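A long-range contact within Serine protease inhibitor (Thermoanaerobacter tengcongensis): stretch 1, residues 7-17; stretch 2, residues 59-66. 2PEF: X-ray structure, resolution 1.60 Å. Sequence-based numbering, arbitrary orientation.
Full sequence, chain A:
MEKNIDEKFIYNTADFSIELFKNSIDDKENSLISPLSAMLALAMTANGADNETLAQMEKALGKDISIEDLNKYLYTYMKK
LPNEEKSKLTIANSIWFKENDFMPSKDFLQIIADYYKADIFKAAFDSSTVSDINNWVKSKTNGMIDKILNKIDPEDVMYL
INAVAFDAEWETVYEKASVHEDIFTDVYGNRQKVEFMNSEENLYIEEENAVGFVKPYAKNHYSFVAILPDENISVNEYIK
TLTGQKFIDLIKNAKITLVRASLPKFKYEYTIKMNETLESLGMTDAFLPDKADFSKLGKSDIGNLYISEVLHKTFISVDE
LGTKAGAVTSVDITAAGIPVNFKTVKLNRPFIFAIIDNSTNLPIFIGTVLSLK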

# COMPACT_ATOMS: atom_id res chain seq x y z
N GLU A 7 6.72 6.24 -19.10
CA GLU A 7 5.54 7.06 -18.81
C GLU A 7 4.25 6.23 -18.77
O GLU A 7 3.35 6.53 -17.98
CB GLU A 7 5.42 8.22 -19.80
CG GLU A 7 6.57 9.21 -19.76
N LYS A 8 4.17 5.20 -19.61
CA LYS A 8 3.01 4.29 -19.60
C LYS A 8 2.84 3.62 -18.24
O LYS A 8 1.75 3.66 -17.67
CB LYS A 8 3.11 3.24 -20.72
CG LYS A 8 1.98 2.21 -20.70
CD LYS A 8 1.91 1.40 -22.00
CE LYS A 8 1.16 2.15 -23.10
NZ LYS A 8 -0.23 2.54 -22.71
N PHE A 9 3.90 3.02 -17.72
CA PHE A 9 3.85 2.39 -16.40
C PHE A 9 3.52 3.39 -15.30
O PHE A 9 2.68 3.11 -14.44
CB PHE A 9 5.15 1.65 -16.07
CG PHE A 9 5.19 1.09 -14.67
CD1 PHE A 9 4.60 -0.14 -14.38
CD2 PHE A 9 5.80 1.80 -13.63
CE1 PHE A 9 4.62 -0.66 -13.09
CE2 PHE A 9 5.82 1.29 -12.33
CZ PHE A 9 5.23 0.06 -12.06
N ILE A 10 4.19 4.54 -15.30
CA ILE A 10 3.95 5.55 -14.27
C ILE A 10 2.48 5.98 -14.23
O ILE A 10 1.84 5.89 -13.18
CB ILE A 10 4.90 6.77 -14.41
CG1 ILE A 10 6.36 6.33 -14.19
CG2 ILE A 10 4.52 7.87 -13.42
CD1 ILE A 10 7.40 7.38 -14.52
N TYR A 11 1.95 6.44 -15.36
CA TYR A 11 0.58 6.97 -15.35
C TYR A 11 -0.50 5.89 -15.19
O TYR A 11 -1.52 6.14 -14.54
CB TYR A 11 0.33 7.91 -16.53
CG TYR A 11 0.91 9.30 -16.31
CD1 TYR A 11 2.14 9.65 -16.86
CD2 TYR A 11 0.23 10.24 -15.53
CE1 TYR A 11 2.68 10.92 -16.66
CE2 TYR A 11 0.77 11.51 -15.32
CZ TYR A 11 1.99 11.84 -15.88
OH TYR A 11 2.53 13.09 -15.68
N ASN A 12 -0.27 4.70 -15.74
CA ASN A 12 -1.18 3.58 -15.51
C ASN A 12 -1.19 3.14 -14.04
O ASN A 12 -2.25 2.91 -13.46
CB ASN A 12 -0.88 2.40 -16.44
CG ASN A 12 -1.36 2.63 -17.86
OD1 ASN A 12 -1.64 3.77 -18.27
ND2 ASN A 12 -1.48 1.55 -18.63
N THR A 13 -0.00 3.06 -13.44
CA THR A 13 0.12 2.65 -12.04
C THR A 13 -0.44 3.74 -11.11
O THR A 13 -1.07 3.43 -10.10
CB THR A 13 1.57 2.26 -11.69
OG1 THR A 13 1.98 1.21 -12.57
CG2 THR A 13 1.70 1.78 -10.24
N ALA A 14 -0.23 5.00 -11.50
CA ALA A 14 -0.79 6.14 -10.77
C ALA A 14 -2.31 6.06 -10.73
O ALA A 14 -2.91 6.27 -9.67
CB ALA A 14 -0.33 7.46 -11.39
N ASP A 15 -2.93 5.75 -11.88
CA ASP A 15 -4.38 5.57 -11.96
C ASP A 15 -4.88 4.46 -11.03
O ASP A 15 -5.85 4.66 -10.29
CB ASP A 15 -4.83 5.32 -13.40
CG ASP A 15 -5.12 6.61 -14.17
OD1 ASP A 15 -4.95 7.71 -13.60
OD2 ASP A 15 -5.53 6.52 -15.34
N PHE A 16 -4.23 3.30 -11.08
CA PHE A 16 -4.56 2.19 -10.18
C PHE A 16 -4.44 2.62 -8.72
O PHE A 16 -5.34 2.34 -7.91
CB PHE A 16 -3.65 0.99 -10.43
CG PHE A 16 -3.70 -0.06 -9.34
CD1 PHE A 16 -4.70 -1.03 -9.33
CD2 PHE A 16 -2.75 -0.06 -8.32
CE1 PHE A 16 -4.74 -1.99 -8.32
CE2 PHE A 16 -2.79 -1.02 -7.31
CZ PHE A 16 -3.78 -1.98 -7.31
N SER A 17 -3.34 3.28 -8.40
CA SER A 17 -3.03 3.71 -7.04
C SER A 17 -4.10 4.63 -6.48
O SER A 17 -4.57 4.43 -5.35
CB SER A 17 -1.65 4.38 -6.99
OG SER A 17 -0.63 3.44 -7.29
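Stretch 2 (59-66) KALGKDIS

Stretch 2 carries the last turn of a helix into a tight turn, and residues 60 to 65 lie against the stretch 1 helix. Ala60 and Leu61 meet Phe16, Gly62 meets Asn12, and Asp64 and Ile65 come to Lys8, so the two chains run in broadly opposite senses. Lys59 stands clear of the contact, but its carbonyl O accepts the backbone N of Lys63 at 3.0 Å. Ala60, small and buried, meets Phe16 through its backbone: Ala60 O lies 3.5 Å from Phe16 CD1, at the ring edge. The CA-to-CB bond of Leu61 points away, yet its side chain, m at chi1 and t at chi2, brings CD2 to 3.6 Å from Phe16 CE1, an apolar contact between buried residues. Leu61 O also accepts from two waters: one bridges to Asn12 O (2.9 Å from the water, which is 2.8 Å from Leu61 O), the other to Thr13 OG1.

The CA atoms come closest at Gly62, 5.8 Å from Asn12 CA, and Gly62 opens a type II' turn to Ile65. A CB here would be crowded by Ile65 CB, so glycine fits well. Gly62 O accepts Ile65 N at 3.1 Å and makes a weak hydrogen bond with Asn12 ND2 at 2.8 Å. Lys63 leaves the helix with positive phi, and its CA-to-CB bond points toward stretch 1; its long chain passes Asn12, with Lys63 CD 3.5 Å from Asn12 OD1, and reaches a salt bridge from Lys63 NZ to Asp15 OD2 at 2.6 Å. Asp64 reverses the charges: Asp64 OD2 pairs with Lys8 NZ at 2.6 Å, while Asp64 OD1 accepts Asn12 ND2 at 2.9 Å. Ile65, buried and extended, directs CD1 to 3.5 Å from Asn12 ND2 and 4.1 Å from Lys8 CG, placing a methyl beside the amide nitrogen. Ser66, out of reach, caps the helix that follows.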

# COMPACT_ATOMS: atom_id res chain seq x y z
N LYS A 59 -6.54 -5.70 -16.76
CA LYS A 59 -7.16 -4.39 -16.96
C LYS A 59 -7.28 -3.59 -15.66
O LYS A 59 -7.06 -2.38 -15.66
CB LYS A 59 -8.54 -4.55 -17.61
CG LYS A 59 -9.15 -3.24 -18.06
N ALA A 60 -7.64 -4.27 -14.57
CA ALA A 60 -7.75 -3.64 -13.26
C ALA A 60 -6.41 -3.08 -12.77
O ALA A 60 -6.35 -1.99 -12.21
CB ALA A 60 -8.31 -4.62 -12.24
N LEU A 61 -5.35 -3.85 -13.00
CA LEU A 61 -4.01 -3.46 -12.54
C LEU A 61 -3.25 -2.54 -13.48
O LEU A 61 -2.51 -1.66 -13.04
CB LEU A 61 -3.16 -4.71 -12.27
CG LEU A 61 -3.67 -5.69 -11.21
CD1 LEU A 61 -2.82 -6.96 -11.23
CD2 LEU A 61 -3.66 -5.04 -9.83
N GLY A 62 -3.42 -2.74 -14.79
CA GLY A 62 -2.56 -2.08 -15.76
C GLY A 62 -3.23 -1.51 -16.99
O GLY A 62 -2.55 -0.97 -17.86
N LYS A 63 -4.56 -1.62 -17.05
CA LYS A 63 -5.35 -1.16 -18.20
C LYS A 63 -5.02 -1.94 -19.47
O LYS A 63 -5.52 -3.05 -19.68
CB LYS A 63 -5.16 0.35 -18.44
CG LYS A 63 -5.53 1.25 -17.29
CD LYS A 63 -4.89 2.60 -17.51
CE LYS A 63 -5.67 3.72 -16.87
NZ LYS A 63 -5.13 5.01 -17.38
N ASP A 64 -4.16 -1.37 -20.31
CA ASP A 64 -3.76 -1.98 -21.58
C ASP A 64 -2.47 -2.80 -21.47
O ASP A 64 -2.04 -3.42 -22.45
CB ASP A 64 -3.63 -0.90 -22.66
CG ASP A 64 -2.54 0.12 -22.36
OD1 ASP A 64 -2.33 0.46 -21.18
OD2 ASP A 64 -1.89 0.59 -23.32
N ILE A 65 -1.87 -2.81 -20.29
CA ILE A 65 -0.64 -3.57 -20.06
C ILE A 65 -0.96 -5.03 -19.78
O ILE A 65 -1.77 -5.34 -18.90
CB ILE A 65 0.21 -2.96 -18.90
CG1 ILE A 65 0.52 -1.48 -19.18
CG2 ILE A 65 1.51 -3.76 -18.71
CD1 ILE A 65 1.13 -0.74 -18.01
N SER A 66 -0.31 -5.93 -20.52
CA SER A 66 -0.47 -7.37 -20.34
C SER A 66 0.27 -7.83 -19.09
O SER A 66 1.16 -7.12 -18.60
CB SER A 66 0.07 -8.12 -21.56
OG SER A 66 1.48 -8.10 -21.57
O HOH W 1 -3.76 0.57 -14.14
O HOH W 2 -0.27 -0.04 -13.92